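Local coordinates for transcriptional regulator AcuR (Rhodobacter sphaeroides 2.4.1, PDB 3BRU), which represses transcription of its own operon as a TetR-family DNA-binding regulator, probably by binding two operator sequences in the promoter, at residues A80-Y85 against R145-G150; R126-G131 against E153-R158. All blocks are in the same frame, centred on the assembly; numbering follows the deposited sequence.

Contact 1: residues A80-Y85 against R145-G150; sequences ALIEAY and RAALIG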
ATOM      1  N   ALA A  80     -13.617  12.402  10.509  1.00 18.29           N
ATOM      2  CA  ALA A  80     -13.977  13.618   9.803  1.00 19.10           C
ATOM      3  C   ALA A  80     -13.052  13.851   8.615  1.00 19.39           C
ATOM      4  O   ALA A  80     -13.496  14.359   7.584  1.00 20.41           O
ATOM      5  CB  ALA A  80     -13.932  14.846  10.752  1.00 17.83           C
ATOM      6  N   LEU A  81     -11.764  13.524   8.769  1.00 19.66           N
ATOM      7  CA  LEU A  81     -10.812  13.689   7.660  1.00 18.98           C
ATOM      8  C   LEU A  81     -11.100  12.727   6.535  1.00 18.28           C
ATOM      9  O   LEU A  81     -10.957  13.098   5.400  1.00 17.65           O
ATOM     10  CB  LEU A  81      -9.343  13.554   8.094  1.00 18.31           C
ATOM     11  CG  LEU A  81      -8.824  14.599   9.070  1.00 18.39           C
ATOM     12  CD1 LEU A  81      -7.446  14.177   9.589  1.00 17.20           C
ATOM     13  CD2 LEU A  81      -8.794  15.978   8.433  1.00 13.87           C
ATOM     14  N   ILE A  82     -11.458  11.489   6.865  1.00 17.83           N
ATOM     15  CA  ILE A  82     -11.867  10.519   5.852  1.00 18.29           C
ATOM     16  C   ILE A  82     -13.122  11.020   5.095  1.00 18.99           C
ATOM     17  O   ILE A  82     -13.147  10.987   3.868  1.00 19.51           O
ATOM     18  CB  ILE A  82     -12.137   9.120   6.463  1.00 17.61           C
ATOM     19  CG1 ILE A  82     -10.863   8.475   6.981  1.00 16.54           C
ATOM     20  CG2 ILE A  82     -12.816   8.193   5.459  1.00 17.16           C
ATOM     21  CD1 ILE A  82     -11.182   7.373   8.026  1.00 15.88           C
ATOM     22  N   GLU A  83     -14.143  11.487   5.819  1.00 20.20           N
ATOM     23  CA  GLU A  83     -15.328  12.103   5.178  1.00 21.83           C
ATOM     24  C   GLU A  83     -14.971  13.304   4.309  1.00 21.64           C
ATOM     25  O   GLU A  83     -15.565  13.496   3.252  1.00 22.01           O
ATOM     26  CB  GLU A  83     -16.393  12.483   6.199  1.00 22.07           C
ATOM     27  CG  GLU A  83     -17.032  11.271   6.832  1.00 27.78           C
ATOM     28  CD  GLU A  83     -17.781  11.550   8.162  1.00 37.10           C
ATOM     29  OE1 GLU A  83     -17.540  12.601   8.835  1.00 41.27           O
ATOM     30  OE2 GLU A  83     -18.631  10.696   8.541  1.00 39.40           O
ATOM     31  N   ALA A  84     -13.981  14.091   4.718  1.00 21.51           N
ATOM     32  CA  ALA A  84     -13.594  15.274   3.917  1.00 21.70           C
ATOM     33  C   ALA A  84     -12.889  14.860   2.631  1.00 21.71           C
ATOM     34  O   ALA A  84     -13.155  15.421   1.554  1.00 22.10           O
ATOM     35  CB  ALA A  84     -12.714  16.247   4.734  1.00 21.05           C
ATOM     36  N   TYR A  85     -11.994  13.880   2.766  1.00 21.77           N
ATOM     37  CA  TYR A  85     -11.223  13.317   1.669  1.00 21.99           C
ATOM     38  C   TYR A  85     -12.145  12.595   0.678  1.00 22.41           C
ATOM     39  O   TYR A  85     -12.027  12.768  -0.524  1.00 22.01           O
ATOM     40  CB  TYR A  85     -10.145  12.384   2.209  1.00 22.16           C
ATOM     41  CG  TYR A  85      -9.148  11.957   1.161  1.00 22.95           C
ATOM     42  CD1 TYR A  85      -8.038  12.758   0.855  1.00 24.10           C
ATOM     43  CD2 TYR A  85      -9.323  10.773   0.456  1.00 21.40           C
ATOM     44  CE1 TYR A  85      -7.103  12.366  -0.107  1.00 23.88           C
ATOM     45  CE2 TYR A  85      -8.414  10.375  -0.522  1.00 22.41           C
ATOM     46  CZ  TYR A  85      -7.313  11.173  -0.799  1.00 24.46           C
ATOM     47  OH  TYR A  85      -6.441  10.782  -1.781  1.00 24.21           O
ATOM     48  N   ARG A 145     -12.066   0.895  10.089  1.00 24.43           N
ATOM     49  CA  ARG A 145     -12.132  -0.192   9.123  1.00 24.50           C
ATOM     50  C   ARG A 145     -13.277  -0.020   8.094  1.00 24.22           C
ATOM     51  O   ARG A 145     -13.027   0.045   6.877  1.00 24.66           O
ATOM     52  CB  ARG A 145     -12.181  -1.565   9.825  1.00 24.17           C
ATOM     53  CG  ARG A 145     -11.697  -2.740   8.947  1.00 24.78           C
ATOM     54  CD  ARG A 145     -11.620  -4.136   9.699  1.00 25.09           C
ATOM     55  NE  ARG A 145     -10.705  -4.116  10.860  1.00 26.40           N
ATOM     56  CZ  ARG A 145      -9.373  -4.179  10.784  1.00 28.00           C
ATOM     57  NH1 ARG A 145      -8.614  -4.121  11.884  1.00 29.21           N
ATOM     58  NH2 ARG A 145      -8.779  -4.294   9.610  1.00 26.38           N
ATOM     59  N   ALA A 146     -14.508   0.085   8.581  1.00 23.10           N
ATOM     60  CA  ALA A 146     -15.676   0.225   7.728  1.00 23.04           C
ATOM     61  C   ALA A 146     -15.660   1.556   6.978  1.00 23.26           C
ATOM     62  O   ALA A 146     -16.124   1.645   5.825  1.00 22.72           O
ATOM     63  CB  ALA A 146     -16.947   0.102   8.569  1.00 23.23           C
ATOM     64  N   ALA A 147     -15.137   2.598   7.627  1.00 22.96           N
ATOM     65  CA  ALA A 147     -15.108   3.905   6.997  1.00 22.44           C
ATOM     66  C   ALA A 147     -14.124   3.860   5.830  1.00 22.85           C
ATOM     67  O   ALA A 147     -14.458   4.294   4.728  1.00 22.60           O
ATOM     68  CB  ALA A 147     -14.745   4.969   7.986  1.00 21.94           C
ATOM     69  N   LEU A 148     -12.932   3.283   6.049  1.00 22.87           N
ATOM     70  CA  LEU A 148     -11.932   3.186   4.972  1.00 22.50           C
ATOM     71  C   LEU A 148     -12.397   2.274   3.832  1.00 22.07           C
ATOM     72  O   LEU A 148     -12.258   2.628   2.655  1.00 22.48           O
ATOM     73  CB  LEU A 148     -10.573   2.745   5.488  1.00 22.09           C
ATOM     74  CG  LEU A 148      -9.831   3.686   6.437  1.00 23.86           C
ATOM     75  CD1 LEU A 148      -8.718   2.825   7.086  1.00 22.56           C
ATOM     76  CD2 LEU A 148      -9.299   5.007   5.687  1.00 21.15           C
ATOM     77  N   ILE A 149     -12.947   1.117   4.177  1.00 21.40           N
ATOM     78  CA  ILE A 149     -13.433   0.171   3.183  1.00 21.01           C
ATOM     79  C   ILE A 149     -14.585   0.798   2.360  1.00 20.75           C
ATOM     80  O   ILE A 149     -14.689   0.582   1.139  1.00 20.95           O
ATOM     81  CB  ILE A 149     -13.851  -1.188   3.829  1.00 21.08           C
ATOM     82  CG1 ILE A 149     -12.640  -1.878   4.468  1.00 21.99           C
ATOM     83  CG2 ILE A 149     -14.423  -2.143   2.775  1.00 19.52           C
ATOM     84  CD1 ILE A 149     -12.978  -3.211   5.227  1.00 21.33           C
ATOM     85  N   GLY A 150     -15.440   1.565   3.026  1.00 20.28           N
ATOM     86  CA  GLY A 150     -16.566   2.235   2.383  1.00 19.41           C
ATOM     87  C   GLY A 150     -16.127   3.143   1.250  1.00 19.79           C
ATOM     88  O   GLY A 150     -16.718   3.112   0.157  1.00 19.64           O
TER
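Ile82 carries this contact from its side, meeting Ala147 and Leu148 in an apolar contact without hydrogen bonds, its two branches taking different partners. Its CD1 methyl reaches Leu148 CD2 at 3.8 Å, and the CG1 methylene behind it lies 4.0 Å from Leu148 CD2, so one leucine methyl rests against the whole ethyl branch. The two side chains cross at about a right angle. With Ile82 CG1 anti to its own carbonyl carbon (chi1 -68°), the ethyl branch is sent forward, and an extended chi2 (159°) lets CD1 meet Ala147 as well, 4.3 Å from Ala147 CB. Ile82 CG2, the other branch, faces backbone instead, 4.3 Å from Ala147 O. The backbones are close here, Ile82 CA and Leu148 CA being 7.4 Å apart.

These are two helices of the all-helical TetR fold. Helix 74-97 follows the predicted helix-turn-helix and joins the DNA-binding part to the regulatory body, while helix 143-167 belongs to that body, so the contact lies where the two parts meet.

Further apolar neighbours enclose the isoleucine: Phe144 and Val151, one turn to either side along helix 143-167, and Leu133 of helix 129-135, which touches Leu148 as well. On the subunit interface, Leu148 packs on Leu198 of the second subunit, and Arg145 NH2 donates to Leu198 O of that same chain while its NE pairs with Asp142.

Contact 2: residues R126-G131 against E153-R158; sequences RGCLVG and ETWQRR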
ATOM      1  N   ARG A 126       3.317  13.382  -0.790  1.00 23.08           N
ATOM      2  CA  ARG A 126       1.968  13.180  -0.302  1.00 23.96           C
ATOM      3  C   ARG A 126       1.223  12.151  -1.123  1.00 23.97           C
ATOM      4  O   ARG A 126       1.120  12.243  -2.366  1.00 24.10           O
ATOM      5  CB  ARG A 126       1.190  14.489  -0.310  1.00 24.01           C
ATOM      6  CG  ARG A 126       1.683  15.525   0.690  1.00 27.07           C
ATOM      7  CD  ARG A 126       0.759  16.755   0.665  1.00 30.26           C
ATOM      8  NE  ARG A 126       1.411  17.837   1.390  1.00 35.04           N
ATOM      9  CZ  ARG A 126       1.070  19.115   1.276  1.00 35.56           C
ATOM     10  NH1 ARG A 126       0.074  19.466   0.468  1.00 36.03           N
ATOM     11  NH2 ARG A 126       1.732  20.040   1.961  1.00 34.00           N
ATOM     12  N   GLY A 127       0.679  11.171  -0.416  1.00 24.33           N
ATOM     13  CA  GLY A 127      -0.010  10.078  -1.062  1.00 24.22           C
ATOM     14  C   GLY A 127      -1.498  10.122  -0.844  1.00 24.78           C
ATOM     15  O   GLY A 127      -2.101  11.193  -0.651  1.00 24.85           O
ATOM     16  N   CYS A 128      -2.093   8.933  -0.873  1.00 24.38           N
ATOM     17  CA  CYS A 128      -3.504   8.787  -0.662  1.00 23.68           C
ATOM     18  C   CYS A 128      -3.750   8.667   0.847  1.00 22.92           C
ATOM     19  O   CYS A 128      -3.106   7.868   1.522  1.00 23.21           O
ATOM     20  CB  CYS A 128      -4.018   7.563  -1.412  1.00 23.28           C
ATOM     21  SG  CYS A 128      -5.790   7.411  -1.240  1.00 24.56           S
ATOM     22  N   LEU A 129      -4.674   9.462   1.367  1.00 22.03           N
ATOM     23  CA  LEU A 129      -5.068   9.359   2.773  1.00 22.27           C
ATOM     24  C   LEU A 129      -5.604   7.962   3.118  1.00 21.72           C
ATOM     25  O   LEU A 129      -5.296   7.403   4.164  1.00 21.35           O
ATOM     26  CB  LEU A 129      -6.129  10.416   3.124  1.00 22.46           C
ATOM     27  CG  LEU A 129      -6.636  10.261   4.550  1.00 23.53           C
ATOM     28  CD1 LEU A 129      -5.577  10.770   5.488  1.00 27.82           C
ATOM     29  CD2 LEU A 129      -7.924  10.984   4.787  1.00 24.20           C
ATOM     30  N   VAL A 130      -6.425   7.426   2.221  1.00 21.12           N
ATOM     31  CA  VAL A 130      -7.072   6.151   2.417  1.00 20.29           C
ATOM     32  C   VAL A 130      -6.090   4.986   2.388  1.00 19.80           C
ATOM     33  O   VAL A 130      -6.229   3.994   3.128  1.00 19.79           O
ATOM     34  CB  VAL A 130      -8.240   5.992   1.403  1.00 20.48           C
ATOM     35  CG1 VAL A 130      -8.767   4.545   1.360  1.00 19.35           C
ATOM     36  CG2 VAL A 130      -9.346   6.992   1.751  1.00 20.71           C
ATOM     37  N   GLY A 131      -5.091   5.106   1.531  1.00 19.82           N
ATOM     38  CA  GLY A 131      -4.028   4.110   1.472  1.00 19.41           C
ATOM     39  C   GLY A 131      -3.150   4.207   2.692  1.00 19.72           C
ATOM     40  O   GLY A 131      -2.815   3.167   3.287  1.00 19.01           O
ATOM     41  N   GLU A 153     -14.675   1.049  -1.796  1.00 17.61           N
ATOM     42  CA  GLU A 153     -15.764   0.430  -2.509  1.00 18.52           C
ATOM     43  C   GLU A 153     -16.531   1.436  -3.346  1.00 19.08           C
ATOM     44  O   GLU A 153     -16.980   1.085  -4.429  1.00 20.42           O
ATOM     45  CB  GLU A 153     -16.657  -0.346  -1.561  1.00 17.94           C
ATOM     46  CG  GLU A 153     -16.071  -1.734  -1.300  1.00 21.74           C
ATOM     47  CD  GLU A 153     -16.670  -2.404  -0.071  1.00 27.56           C
ATOM     48  OE1 GLU A 153     -17.572  -1.785   0.557  1.00 29.70           O
ATOM     49  OE2 GLU A 153     -16.231  -3.535   0.281  1.00 29.52           O
ATOM     50  N   THR A 154     -16.653   2.676  -2.890  1.00 19.10           N
ATOM     51  CA  THR A 154     -17.246   3.714  -3.728  1.00 20.41           C
ATOM     52  C   THR A 154     -16.442   3.943  -4.994  1.00 20.94           C
ATOM     53  O   THR A 154     -17.003   3.983  -6.100  1.00 22.27           O
ATOM     54  CB  THR A 154     -17.416   5.066  -2.964  1.00 20.67           C
ATOM     55  OG1 THR A 154     -18.315   4.847  -1.874  1.00 20.80           O
ATOM     56  CG2 THR A 154     -18.001   6.199  -3.880  1.00 18.54           C
ATOM     57  N   TRP A 155     -15.128   4.097  -4.833  1.00 20.97           N
ATOM     58  CA  TRP A 155     -14.242   4.286  -5.954  1.00 19.88           C
ATOM     59  C   TRP A 155     -14.339   3.130  -6.953  1.00 21.28           C
ATOM     60  O   TRP A 155     -14.380   3.362  -8.189  1.00 21.72           O
ATOM     61  CB  TRP A 155     -12.832   4.460  -5.458  1.00 19.13           C
ATOM     62  CG  TRP A 155     -12.619   5.694  -4.615  1.00 18.88           C
ATOM     63  CD1 TRP A 155     -13.464   6.784  -4.476  1.00 17.69           C
ATOM     64  CD2 TRP A 155     -11.468   5.984  -3.816  1.00 19.21           C
ATOM     65  NE1 TRP A 155     -12.905   7.712  -3.622  1.00 16.71           N
ATOM     66  CE2 TRP A 155     -11.682   7.254  -3.209  1.00 17.91           C
ATOM     67  CE3 TRP A 155     -10.263   5.291  -3.549  1.00 19.82           C
ATOM     68  CZ2 TRP A 155     -10.745   7.835  -2.340  1.00 20.34           C
ATOM     69  CZ3 TRP A 155      -9.324   5.875  -2.692  1.00 17.79           C
ATOM     70  CH2 TRP A 155      -9.569   7.135  -2.100  1.00 19.89           C
ATOM     71  N   GLN A 156     -14.373   1.901  -6.423  1.00 20.57           N
ATOM     72  CA  GLN A 156     -14.505   0.684  -7.210  1.00 21.17           C
ATOM     73  C   GLN A 156     -15.825   0.604  -7.973  1.00 21.55           C
ATOM     74  O   GLN A 156     -15.836   0.222  -9.126  1.00 21.57           O
ATOM     75  CB  GLN A 156     -14.342  -0.551  -6.298  1.00 20.92           C
ATOM     76  CG  GLN A 156     -12.901  -0.855  -5.932  1.00 19.84           C
ATOM     77  CD  GLN A 156     -12.734  -1.969  -4.892  1.00 21.35           C
ATOM     78  OE1 GLN A 156     -11.642  -2.136  -4.352  1.00 21.94           O
ATOM     79  NE2 GLN A 156     -13.810  -2.714  -4.593  1.00 20.42           N
ATOM     80  N   ARG A 157     -16.927   0.972  -7.337  1.00 22.13           N
ATOM     81  CA  ARG A 157     -18.240   1.020  -8.008  1.00 24.21           C
ATOM     82  C   ARG A 157     -18.270   2.028  -9.169  1.00 24.06           C
ATOM     83  O   ARG A 157     -18.911   1.790 -10.205  1.00 24.07           O
ATOM     84  CB  ARG A 157     -19.325   1.433  -7.019  1.00 23.53           C
ATOM     85  CG  ARG A 157     -20.200   0.341  -6.567  1.00 27.92           C
ATOM     86  CD  ARG A 157     -21.324   0.867  -5.624  1.00 28.28           C
ATOM     87  NE  ARG A 157     -20.829   1.069  -4.259  1.00 33.75           N
ATOM     88  CZ  ARG A 157     -20.735   2.255  -3.659  1.00 36.07           C
ATOM     89  NH1 ARG A 157     -21.139   3.390  -4.273  1.00 36.32           N
ATOM     90  NH2 ARG A 157     -20.235   2.302  -2.432  1.00 36.55           N
ATOM     91  N   ARG A 158     -17.614   3.173  -8.995  1.00 23.65           N
ATOM     92  CA  ARG A 158     -17.601   4.175 -10.066  1.00 23.85           C
ATOM     93  C   ARG A 158     -16.779   3.666 -11.255  1.00 23.87           C
ATOM     94  O   ARG A 158     -17.143   3.873 -12.406  1.00 24.17           O
ATOM     95  CB  ARG A 158     -17.058   5.512  -9.565  1.00 23.40           C
ATOM     96  CG  ARG A 158     -17.935   6.156  -8.514  1.00 24.31           C
ATOM     97  CD  ARG A 158     -17.417   7.557  -8.181  1.00 27.09           C
ATOM     98  NE  ARG A 158     -17.629   8.486  -9.293  1.00 26.12           N
ATOM     99  CZ  ARG A 158     -17.490   9.815  -9.223  1.00 25.73           C
ATOM    100  NH1 ARG A 158     -17.119  10.410  -8.082  1.00 22.76           N
ATOM    101  NH2 ARG A 158     -17.741  10.549 -10.301  1.00 22.13           N
TER
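Trp155 pushes the far end of its indole against Cys128 and Val130, where the loop before helix 129-135 turns into the helix. On the second segment Thr154 comes just ahead of it and bonds back to its own helix through OG1 to Gly150 O. Trp155 is the residue that crosses. Its chi1, with CG anti to the carbonyl carbon, sends the indole off helix 143-167, and chi2 (-14°) turns the six-membered ring toward the other segment, where CH2 does the touching. Cys128 SG lies 3.9 Å from Trp155 CH2 and 4.1 Å from Trp155 CZ3. The sulfur is near the ring plane, 78° off the normal of the six-membered ring and 5.1 Å from its centroid, a sulfur-aromatic contact at the edge. Val130 comes from the direction opposite to the tryptophan and sets its CG2 methyl obliquely against the same carbon, with Val130 CG2 to Trp155 CH2 also 3.9 Å. Phe89 and Trp186 also meet the indole, their planes inclined to it.

Next along, Gln156 leaves the pair and turns to the dimer partner, its OE1 accepting from Arg195 of the second subunit. Arg158 then ties the helix to helix 74-97, through a salt bridge to Asp94 and a bond to Ala90 O.

Cys128 is also the N-cap residue of helix 129-135, its SG accepting a weak bond from Gly131 N (3.7 Å, 156° at the hydrogen). Glu190 of helix 178-199 packs on both Cys128 and Trp155. One polarisable sulfur thus serves both a backbone N-H and the aromatic rim, whose C-H edge is slightly positive, so a weakly attractive electrostatic term probably adds to the dispersion.

How the contacts relate
From the N terminus the chain passes the predicted helix-turn-helix and enters helix 74-97, where the first half of contact 1 lies. Residues 126-131 follow, opening contact 2, and helix 143-167 then supplies 145-150 and, about two turns on, 153-158. The segments alternate, so the two closures cross: contact 1 closes a loop of 59 intervening residues and contact 2 one of 21. Tyr85 bridges them, its OH 3.5 Å from Cys128 SG and its CE2 3.8 Å from Trp155 CH2. Helix 74-97 and residues 126-131 are thereby both tied to helix 143-167, which also touches the second subunit near each contact.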